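Local atomic coordinates of oxidoreductase, 2OG-Fe(II) oxygenase family (Burkholderia pseudomallei, PDB entry 6N1F), a protein that binds an iron ion and probably acts as an oxidoreductase of the 2-oxoglutarate- and iron-dependent oxygenase type. Residues 55-60 and 120-125; 87-92 and 145-150; 165-170 and 223-228. All blocks are in the same frame, centred on the assembly; numbering follows the deposited sequence.

Contact 1 of 3, residues 55-60 and 120-125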
loop_
_atom_site.group_PDB
_atom_site.type_symbol
_atom_site.label_atom_id
_atom_site.label_comp_id
_atom_site.label_asym_id
_atom_site.label_seq_id
_atom_site.Cartn_x
_atom_site.Cartn_y
_atom_site.Cartn_z
ATOM N N VAL A 55 -1.025 12.353 -8.657
ATOM C CA VAL A 55 -0.296 13.251 -7.763
ATOM C C VAL A 55 1.014 12.621 -7.298
ATOM O O VAL A 55 2.091 13.190 -7.488
ATOM C CB VAL A 55 -1.186 13.642 -6.572
ATOM C CG1 VAL A 55 -0.370 14.281 -5.468
ATOM C CG2 VAL A 55 -2.331 14.557 -7.044
ATOM N N ALA A 56 0.948 11.435 -6.681
ATOM C CA ALA A 56 2.157 10.892 -6.060
ATOM C C ALA A 56 3.113 10.281 -7.082
ATOM O O ALA A 56 4.339 10.403 -6.943
ATOM C CB ALA A 56 1.789 9.846 -5.008
ATOM N N PHE A 57 2.578 9.582 -8.084
ATOM C CA PHE A 57 3.369 8.950 -9.128
ATOM C C PHE A 57 2.779 9.332 -10.473
ATOM O O PHE A 57 1.572 9.187 -10.681
ATOM C CB PHE A 57 3.365 7.441 -8.968
ATOM C CG PHE A 57 3.990 6.983 -7.703
ATOM C CD1 PHE A 57 5.341 6.673 -7.666
ATOM C CD2 PHE A 57 3.246 6.869 -6.545
ATOM C CE1 PHE A 57 5.937 6.248 -6.492
ATOM C CE2 PHE A 57 3.839 6.446 -5.366
ATOM C CZ PHE A 57 5.188 6.137 -5.340
ATOM N N ASP A 58 3.621 9.849 -11.362
ATOM C CA ASP A 58 3.145 10.297 -12.656
ATOM C C ASP A 58 2.673 9.090 -13.465
ATOM O O ASP A 58 2.970 7.940 -13.131
ATOM C CB ASP A 58 4.245 11.083 -13.381
ATOM C CG ASP A 58 4.603 12.392 -12.663
ATOM O OD1 ASP A 58 3.778 12.890 -11.870
ATOM O OD2 ASP A 58 5.709 12.933 -12.895
ATOM N N ALA A 59 1.879 9.353 -14.508
ATOM C CA ALA A 59 1.318 8.238 -15.264
ATOM C C ALA A 59 2.416 7.456 -15.979
ATOM O O ALA A 59 2.404 6.219 -15.990
ATOM C CB ALA A 59 0.271 8.733 -16.262
ATOM N N HIS A 60 3.387 8.156 -16.576
ATOM C CA HIS A 60 4.439 7.417 -17.262
ATOM C C HIS A 60 5.279 6.608 -16.279
ATOM O O HIS A 60 5.823 5.573 -16.659
ATOM C CB HIS A 60 5.309 8.358 -18.103
ATOM C CG HIS A 60 6.208 9.236 -17.299
ATOM N ND1 HIS A 60 5.827 10.488 -16.865
ATOM C CD2 HIS A 60 7.478 9.051 -16.861
ATOM C CE1 HIS A 60 6.823 11.036 -16.188
ATOM N NE2 HIS A 60 7.836 10.189 -16.174
ATOM N N ALA A 120 14.180 10.876 -4.250
ATOM C CA ALA A 120 14.096 12.102 -3.461
ATOM C C ALA A 120 12.695 12.700 -3.505
ATOM O O ALA A 120 12.177 13.167 -2.483
ATOM C CB ALA A 120 15.128 13.119 -3.961
ATOM N N ARG A 121 12.073 12.706 -4.683
ATOM C CA ARG A 121 10.715 13.227 -4.793
ATOM C C ARG A 121 9.759 12.482 -3.863
ATOM O O ARG A 121 8.986 13.107 -3.132
ATOM C CB ARG A 121 10.241 13.140 -6.243
ATOM C CG ARG A 121 8.777 13.460 -6.440
ATOM C CD ARG A 121 8.409 13.360 -7.915
ATOM N NE ARG A 121 6.974 13.528 -8.107
ATOM C CZ ARG A 121 6.346 13.442 -9.274
ATOM N NH1 ARG A 121 7.018 13.193 -10.394
ATOM N NH2 ARG A 121 5.032 13.604 -9.313
ATOM N N ARG A 122 9.819 11.150 -3.850
ATOM C CA ARG A 122 8.893 10.405 -2.999
ATOM C C ARG A 122 9.262 10.521 -1.527
ATOM O O ARG A 122 8.372 10.579 -0.673
ATOM C CB ARG A 122 8.846 8.941 -3.418
ATOM C CG ARG A 122 7.558 8.555 -4.145
ATOM C CD ARG A 122 7.316 9.396 -5.379
ATOM N NE ARG A 122 8.326 9.134 -6.385
ATOM C CZ ARG A 122 8.190 9.412 -7.673
ATOM N NH1 ARG A 122 7.070 9.963 -8.126
ATOM N NH2 ARG A 122 9.176 9.135 -8.511
ATOM N N THR A 123 10.558 10.580 -1.215
ATOM C CA THR A 123 10.985 10.707 0.175
ATOM C C THR A 123 10.512 12.023 0.782
ATOM O O THR A 123 10.046 12.062 1.927
ATOM C CB THR A 123 12.507 10.596 0.262
ATOM O OG1 THR A 123 12.923 9.376 -0.359
ATOM C CG2 THR A 123 12.968 10.618 1.720
ATOM N N ARG A 124 10.653 13.123 0.041
ATOM C CA ARG A 124 10.112 14.391 0.520
ATOM C C ARG A 124 8.595 14.329 0.628
ATOM O O ARG A 124 8.017 14.827 1.601
ATOM C CB ARG A 124 10.517 15.526 -0.408
ATOM C CG ARG A 124 11.980 15.908 -0.361
ATOM C CD ARG A 124 12.350 16.474 0.996
ATOM N NE ARG A 124 13.573 17.267 0.917
ATOM C CZ ARG A 124 14.179 17.816 1.964
ATOM N NH1 ARG A 124 13.678 17.654 3.185
ATOM N NH2 ARG A 124 15.290 18.520 1.788
ATOM N N PHE A 125 7.939 13.732 -0.374
ATOM C CA PHE A 125 6.478 13.706 -0.438
ATOM C C PHE A 125 5.889 12.958 0.750
ATOM O O PHE A 125 4.954 13.437 1.392
ATOM C CB PHE A 125 6.041 13.068 -1.758
ATOM C CG PHE A 125 4.545 12.990 -1.959
ATOM C CD1 PHE A 125 3.855 14.033 -2.557
ATOM C CD2 PHE A 125 3.838 11.849 -1.599
ATOM C CE1 PHE A 125 2.489 13.963 -2.759
ATOM C CE2 PHE A 125 2.463 11.762 -1.810
ATOM C CZ PHE A 125 1.786 12.825 -2.388
HETATM O O HOH W 1 4.855 14.675 -6.352
#

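Contact 2 of 3, residues 87-92 and 145-150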
loop_
_atom_site.group_PDB
_atom_site.type_symbol
_atom_site.label_atom_id
_atom_site.label_comp_id
_atom_site.label_asym_id
_atom_site.label_seq_id
_atom_site.Cartn_x
_atom_site.Cartn_y
_atom_site.Cartn_z
ATOM N N ASP A 87 -6.370 -17.744 -5.497
ATOM C CA ASP A 87 -6.999 -16.619 -6.173
ATOM C C ASP A 87 -6.273 -15.296 -5.960
ATOM O O ASP A 87 -6.751 -14.259 -6.439
ATOM C CB ASP A 87 -8.474 -16.489 -5.754
ATOM C CG ASP A 87 -8.650 -16.425 -4.258
ATOM O OD1 ASP A 87 -7.622 -16.360 -3.550
ATOM O OD2 ASP A 87 -9.817 -16.443 -3.797
ATOM N N ILE A 88 -5.129 -15.299 -5.281
ATOM C CA ILE A 88 -4.262 -14.130 -5.189
ATOM C C ILE A 88 -2.849 -14.560 -5.549
ATOM O O ILE A 88 -2.343 -15.552 -5.012
ATOM C CB ILE A 88 -4.302 -13.494 -3.788
ATOM C CG1 ILE A 88 -5.697 -12.971 -3.507
ATOM C CG2 ILE A 88 -3.319 -12.369 -3.703
ATOM C CD1 ILE A 88 -5.806 -12.214 -2.235
ATOM N N TYR A 89 -2.224 -13.829 -6.470
ATOM C CA TYR A 89 -0.863 -14.096 -6.913
ATOM C C TYR A 89 0.017 -12.902 -6.565
ATOM O O TYR A 89 -0.349 -11.754 -6.843
ATOM C CB TYR A 89 -0.828 -14.389 -8.415
ATOM C CG TYR A 89 -1.382 -15.752 -8.765
ATOM C CD1 TYR A 89 -0.551 -16.858 -8.859
ATOM C CD2 TYR A 89 -2.740 -15.934 -8.975
ATOM C CE1 TYR A 89 -1.053 -18.109 -9.170
ATOM C CE2 TYR A 89 -3.256 -17.175 -9.280
ATOM C CZ TYR A 89 -2.410 -18.260 -9.377
ATOM O OH TYR A 89 -2.928 -19.494 -9.686
ATOM N N VAL A 90 1.171 -13.179 -5.962
ATOM C CA VAL A 90 2.018 -12.167 -5.340
ATOM C C VAL A 90 3.377 -12.159 -6.034
ATOM O O VAL A 90 3.983 -13.219 -6.240
ATOM C CB VAL A 90 2.160 -12.425 -3.826
ATOM C CG1 VAL A 90 3.128 -11.449 -3.190
ATOM C CG2 VAL A 90 0.797 -12.303 -3.153
ATOM N N ARG A 91 3.842 -10.964 -6.402
ATOM C CA ARG A 91 5.179 -10.746 -6.954
ATOM C C ARG A 91 5.981 -9.943 -5.942
ATOM O O ARG A 91 5.758 -8.740 -5.783
ATOM C CB ARG A 91 5.103 -10.018 -8.292
ATOM C CG ARG A 91 4.797 -10.929 -9.440
ATOM C CD ARG A 91 4.132 -10.186 -10.575
ATOM N NE ARG A 91 4.192 -10.955 -11.814
ATOM C CZ ARG A 91 3.569 -10.614 -12.935
ATOM N NH1 ARG A 91 2.833 -9.520 -12.970
ATOM N NH2 ARG A 91 3.687 -11.367 -14.023
ATOM N N ARG A 92 6.903 -10.600 -5.257
ATOM C CA ARG A 92 7.617 -9.949 -4.173
ATOM C C ARG A 92 8.741 -9.064 -4.703
ATOM O O ARG A 92 9.442 -9.412 -5.655
ATOM C CB ARG A 92 8.168 -10.992 -3.205
ATOM C CG ARG A 92 7.110 -11.930 -2.721
ATOM C CD ARG A 92 7.501 -12.625 -1.440
ATOM N NE ARG A 92 6.472 -13.592 -1.070
ATOM C CZ ARG A 92 5.339 -13.272 -0.456
ATOM N NH1 ARG A 92 5.094 -12.009 -0.129
ATOM N NH2 ARG A 92 4.455 -14.213 -0.166
ATOM N N ARG A 145 -1.917 -9.475 -6.975
ATOM C CA ARG A 145 -2.824 -9.621 -8.105
ATOM C C ARG A 145 -4.025 -10.451 -7.655
ATOM O O ARG A 145 -3.922 -11.672 -7.477
ATOM C CB ARG A 145 -2.097 -10.251 -9.286
ATOM C CG ARG A 145 -2.964 -10.456 -10.507
ATOM C CD ARG A 145 -2.109 -10.904 -11.672
ATOM N NE ARG A 145 -2.881 -11.673 -12.636
ATOM C CZ ARG A 145 -2.912 -12.998 -12.676
ATOM N NH1 ARG A 145 -2.206 -13.711 -11.802
ATOM N NH2 ARG A 145 -3.649 -13.613 -13.589
HETATM N N MSE A 146 -5.159 -9.784 -7.471
HETATM C CA MSE A 146 -6.325 -10.412 -6.868
HETATM C C MSE A 146 -7.354 -10.733 -7.933
HETATM O O MSE A 146 -7.797 -9.841 -8.669
HETATM C CB MSE A 146 -6.939 -9.502 -5.789
HETATM C CG MSE A 146 -5.994 -9.147 -4.643
HETATM SE SE MSE A 146 -6.887 -7.978 -3.356
HETATM C CE MSE A 146 -8.317 -9.153 -2.750
ATOM N N LEU A 147 -7.718 -12.005 -8.020
ATOM C CA LEU A 147 -8.630 -12.464 -9.049
ATOM C C LEU A 147 -10.071 -12.370 -8.554
ATOM O O LEU A 147 -10.333 -12.098 -7.379
ATOM C CB LEU A 147 -8.280 -13.895 -9.445
ATOM C CG LEU A 147 -6.817 -14.084 -9.820
ATOM C CD1 LEU A 147 -6.557 -15.537 -10.154
ATOM C CD2 LEU A 147 -6.456 -13.196 -10.981
ATOM N N LYS A 148 -11.015 -12.603 -9.474
ATOM C CA LYS A 148 -12.431 -12.526 -9.137
ATOM C C LYS A 148 -12.749 -13.445 -7.970
ATOM O O LYS A 148 -12.316 -14.600 -7.946
ATOM C CB LYS A 148 -13.285 -12.911 -10.340
ATOM C CG LYS A 148 -14.764 -12.668 -10.154
ATOM C CD LYS A 148 -15.516 -12.940 -11.454
ATOM C CE LYS A 148 -17.022 -12.996 -11.227
ATOM N NZ LYS A 148 -17.359 -13.781 -10.013
ATOM N N ASP A 149 -13.487 -12.912 -6.995
ATOM C CA ASP A 149 -13.986 -13.588 -5.794
ATOM C C ASP A 149 -12.905 -13.725 -4.728
ATOM O O ASP A 149 -13.172 -14.299 -3.672
ATOM C CB ASP A 149 -14.581 -14.973 -6.093
ATOM C CG ASP A 149 -15.751 -14.900 -7.037
ATOM O OD1 ASP A 149 -16.693 -14.125 -6.757
ATOM O OD2 ASP A 149 -15.721 -15.597 -8.070
ATOM N N SER A 150 -11.706 -13.214 -4.959
ATOM C CA SER A 150 -10.742 -13.113 -3.878
ATOM C C SER A 150 -11.106 -11.953 -2.945
ATOM O O SER A 150 -11.886 -11.061 -3.285
ATOM C CB SER A 150 -9.333 -12.917 -4.442
ATOM O OG SER A 150 -9.257 -11.718 -5.196
#

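Contact 3 of 3, residues 165-170 and 223-228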
loop_
_atom_site.group_PDB
_atom_site.type_symbol
_atom_site.label_atom_id
_atom_site.label_comp_id
_atom_site.label_asym_id
_atom_site.label_seq_id
_atom_site.Cartn_x
_atom_site.Cartn_y
_atom_site.Cartn_z
ATOM N N GLU A 165 4.542 1.629 10.529
ATOM C CA GLU A 165 3.725 2.791 10.870
ATOM C C GLU A 165 2.728 3.159 9.789
ATOM O O GLU A 165 1.626 3.623 10.089
ATOM C CB GLU A 165 4.600 4.008 11.130
ATOM C CG GLU A 165 5.203 4.088 12.488
ATOM C CD GLU A 165 5.925 5.394 12.661
ATOM O OE1 GLU A 165 7.118 5.365 13.024
ATOM O OE2 GLU A 165 5.299 6.445 12.396
ATOM N N PHE A 166 3.106 3.017 8.532
ATOM C CA PHE A 166 2.234 3.408 7.446
ATOM C C PHE A 166 2.347 2.378 6.351
ATOM O O PHE A 166 3.359 1.688 6.214
ATOM C CB PHE A 166 2.563 4.791 6.879
ATOM C CG PHE A 166 2.389 5.905 7.861
ATOM C CD1 PHE A 166 1.124 6.397 8.157
ATOM C CD2 PHE A 166 3.491 6.462 8.489
ATOM C CE1 PHE A 166 0.969 7.432 9.068
ATOM C CE2 PHE A 166 3.343 7.493 9.397
ATOM C CZ PHE A 166 2.081 7.977 9.690
ATOM N N SER A 167 1.283 2.288 5.584
ATOM C CA SER A 167 1.192 1.441 4.421
ATOM C C SER A 167 0.850 2.329 3.234
ATOM O O SER A 167 0.101 3.298 3.378
ATOM C CB SER A 167 0.115 0.361 4.643
ATOM O OG SER A 167 -0.103 -0.374 3.463
ATOM N N VAL A 168 1.418 2.019 2.071
ATOM C CA VAL A 168 1.148 2.738 0.833
ATOM C C VAL A 168 0.720 1.721 -0.211
ATOM O O VAL A 168 1.331 0.655 -0.332
ATOM C CB VAL A 168 2.369 3.541 0.329
ATOM C CG1 VAL A 168 2.009 4.271 -0.926
ATOM C CG2 VAL A 168 2.813 4.525 1.387
ATOM N N VAL A 169 -0.333 2.046 -0.958
ATOM C CA VAL A 169 -0.907 1.139 -1.943
ATOM C C VAL A 169 -1.168 1.906 -3.216
ATOM O O VAL A 169 -1.951 2.862 -3.215
ATOM C CB VAL A 169 -2.209 0.497 -1.448
ATOM C CG1 VAL A 169 -2.663 -0.528 -2.453
ATOM C CG2 VAL A 169 -1.979 -0.124 -0.111
ATOM N N ILE A 170 -0.547 1.469 -4.303
ATOM C CA ILE A 170 -0.702 2.072 -5.618
ATOM C C ILE A 170 -1.582 1.153 -6.439
ATOM O O ILE A 170 -1.280 -0.038 -6.565
ATOM C CB ILE A 170 0.650 2.255 -6.311
ATOM C CG1 ILE A 170 1.617 2.972 -5.380
ATOM C CG2 ILE A 170 0.487 3.004 -7.636
ATOM C CD1 ILE A 170 2.970 3.168 -6.016
ATOM N N VAL A 223 1.954 -2.673 -2.978
ATOM C CA VAL A 223 1.777 -2.446 -1.551
ATOM C C VAL A 223 3.156 -2.363 -0.907
ATOM O O VAL A 223 4.012 -3.213 -1.161
ATOM C CB VAL A 223 0.935 -3.567 -0.910
ATOM C CG1 VAL A 223 0.864 -3.386 0.585
ATOM C CG2 VAL A 223 -0.459 -3.589 -1.504
ATOM N N TYR A 224 3.379 -1.347 -0.080
ATOM C CA TYR A 224 4.630 -1.316 0.671
ATOM C C TYR A 224 4.421 -0.682 2.034
ATOM O O TYR A 224 3.423 -0.002 2.285
ATOM C CB TYR A 224 5.771 -0.610 -0.082
ATOM C CG TYR A 224 5.557 0.796 -0.632
ATOM C CD1 TYR A 224 6.234 1.888 -0.091
ATOM C CD2 TYR A 224 4.753 1.018 -1.746
ATOM C CE1 TYR A 224 6.080 3.175 -0.620
ATOM C CE2 TYR A 224 4.589 2.302 -2.280
ATOM C CZ TYR A 224 5.250 3.368 -1.717
ATOM O OH TYR A 224 5.066 4.619 -2.256
ATOM N N PHE A 225 5.405 -0.898 2.909
ATOM C CA PHE A 225 5.280 -0.608 4.328
ATOM C C PHE A 225 6.465 0.220 4.804
ATOM O O PHE A 225 7.614 -0.065 4.461
ATOM C CB PHE A 225 5.171 -1.916 5.121
ATOM C CG PHE A 225 3.985 -2.762 4.717
ATOM C CD1 PHE A 225 2.780 -2.651 5.386
ATOM C CD2 PHE A 225 4.073 -3.637 3.648
ATOM C CE1 PHE A 225 1.692 -3.411 5.013
ATOM C CE2 PHE A 225 2.993 -4.397 3.267
ATOM C CZ PHE A 225 1.800 -4.288 3.952
ATOM N N TYR A 226 6.167 1.245 5.594
ATOM C CA TYR A 226 7.145 2.204 6.086
ATOM C C TYR A 226 7.335 2.031 7.589
ATOM O O TYR A 226 6.360 1.902 8.339
ATOM C CB TYR A 226 6.693 3.644 5.806
ATOM C CG TYR A 226 7.057 4.247 4.470
ATOM C CD1 TYR A 226 8.373 4.560 4.163
ATOM C CD2 TYR A 226 6.079 4.557 3.534
ATOM C CE1 TYR A 226 8.716 5.150 2.956
ATOM C CE2 TYR A 226 6.418 5.145 2.311
ATOM C CZ TYR A 226 7.736 5.435 2.034
ATOM O OH TYR A 226 8.095 6.009 0.838
ATOM N N SER A 227 8.591 2.040 8.021
ATOM C CA SER A 227 8.959 2.012 9.428
ATOM C C SER A 227 10.149 2.940 9.633
ATOM O O SER A 227 10.950 3.141 8.720
ATOM C CB SER A 227 9.314 0.589 9.886
ATOM O OG SER A 227 9.756 0.556 11.239
ATOM N N ARG A 228 10.255 3.516 10.833
ATOM C CA ARG A 228 11.483 4.203 11.218
ATOM C C ARG A 228 12.556 3.236 11.694
ATOM O O ARG A 228 13.715 3.630 11.826
ATOM C CB ARG A 228 11.211 5.229 12.319
ATOM C CG ARG A 228 10.263 6.341 11.938
ATOM C CD ARG A 228 9.920 7.176 13.158
ATOM N NE ARG A 228 9.332 6.356 14.217
ATOM C CZ ARG A 228 9.939 6.036 15.358
ATOM N NH1 ARG A 228 11.162 6.479 15.631
ATOM N NH2 ARG A 228 9.308 5.278 16.241
HETATM O O HOH W 2 8.587 2.970 12.812
#

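Contact 1 of 3, residues 55-60 and 120-125
R122 bends from the first turns of helix 120-130 toward F57 and donates a hydrogen bond to the carbonyl oxygen of A56. From CB the chain folds at chi2 and again at chi3, which curls it back alongside F57 instead of letting it run straight. R122 CG lands 3.6 Å from F57 CZ, CD passes F57 CE1, and the guanidinium then lies nearly parallel to the ring, the two planes 11° apart and F57 CD1 over one of its faces. Its opposite face is taken by the CD of R121. At the tip, R122 NH1 donates to A56 O at 3.0 Å, with the oxygen at the edge of the guanidinium and the donor in the carbonyl plane. NH2 turns to D119 and E61 in salt bridges, so this buried charge is met by two carboxylates.

R121 stays fully extended and grips D58 end-on: R121 NH1 reaches D58 OD2 at 2.8 Å, almost straight, while R121 NH2 reaches D58 OD1 at 2.9 Å. Both oxygens are met from above the carboxylate plane, the two flat groups being turned 56° apart. Water 1 accepts from R121 NE and gives a weak bond to V55 O. Further along the helix, F125 CE2 lies 3.8 Å from A56 CB, and its CE1 meets V55 CG1.

The contact joins the turn leading into helix 59-70 to the start of helix 120-130. Helix 36-45 packs alongside, with Y39 against V55 and M36 against F125.

Contact 2 of 3, residues 87-92 and 145-150
Three backbone hydrogen bonds join the end of strand 137-147 to strand 88-92 in antiparallel register. Y89 and R145 form the hydrogen-bonded pair: R145 N gives to Y89 O at 2.8 Å, and Y89 N to R145 O at 2.9 Å. Two residues further along, L147 N reaches D87 O at 2.9 Å, almost in line with the carbonyl bond. Between these rungs I88 and M146 are a non-hydrogen-bonded pair, and I88 CA sends a CA-H...O contact to R145 O.

Beyond L147 the chain reverses in a type II beta turn that ends at S150, closed by a backbone bond from S150 N to L147 O. This brings S150 CB to 3.6 Å from the carboxylate carbon CG of D87 and sets its methylene beside CG1 of I88.

The side chains separate onto two faces. On one, Y89 and R145 run side by side: the arginine is extended, with CG opposite its backbone N (chi1 179°), which carries R145 NH1 along the tyrosine to 3.6 Å from Y89 CD2, with ring and guanidinium planes 45° apart. L147 joins them, its CD1 at the ring's edge, 3.8 Å from Y89 CE2, and its CD2 over one face of the R145 guanidinium. On the other face I88 CD1 lies 3.9 Å from CG of M146, a selenomethionine, and both touch I152.

The chemistry is thus divided: main-chain bonds set the register, the buried I88-M146 face is apolar, and the partly exposed face carries charge. There R145 forms long, weak ion pairs with E74 and E218, so packing on Y89 and L147 probably helps to fix its position.

Contact 3 of 3, residues 165-170 and 223-228
Strands 166-171 and 218-227 are neighbours in the large sheet of the double-stranded beta-helix that 2OG-Fe(II) oxygenases share, and they pair here as antiparallel strands beside the iron site. V168 and Y224 form one hydrogen-bonded pair, V168 N to Y224 O and Y224 N to V168 O both measuring 2.9 Å. F166 and Y226 form the next, with a nearly straight bond from Y226 N to F166 O. A classic beta bulge interrupts the ladder at its end, where E165 and F166 both face Y226: E165 N gives to Y226 O at 2.9 Å, and F166 N makes a weak bond to the same oxygen.

Past the bulge, R228 NE donates to E165 OE1 at 2.7 Å in a salt bridge, the oxygen lying at the guanidinium edge with the carboxylate plane turned 56° away. Water 2 links OE1 to R228 N, while OE2 is taken by Y136.

On the face with V168, Y224 stands with CG between its backbone N and carbonyl carbon (chi1 53°), which lays the ring beside the valine. V168 CB sits over that ring in a CH-pi contact, 3.7 Å from the centroid, and V168 CG2 meets the edge of the Y226 ring at 3.8 Å from CE2. On the other face, V169 CG1 packs on V223 CG2, and S167 OG lies 3.9 Å from F225 CE1. F225 also touches the iron ligand D157 and stacks on Y164.

Strand 200-204 flanks the pair beyond 166-171, strand 137-147 beyond 218-227. F130, at the end of helix 120-130, stacks on F166 and meets Y226 edge-to-face.

How the contacts relate
Contacts 2 and 3 belong to the same large sheet: strand 137-147 of contact 2 lies next to strand 218-227 of contact 3, and their centres are about 19 Å apart. Contact 1 sits against that sheet, where F57 CZ comes 3.4 Å from Y224 OH and F57 CE2 packs on I170 CD1, joining the loop before helix 59-70 to contact 3. Contacts 1 and 2 lie on opposite sides of the chain's centre, about 26 Å between centres. The iron, held by H155, D157 and H209, is closest to contact 3, about 5 Å from the F225 side chain; M146 in contact 2 stays about 10 Å away, and contact 1 is remote from the site.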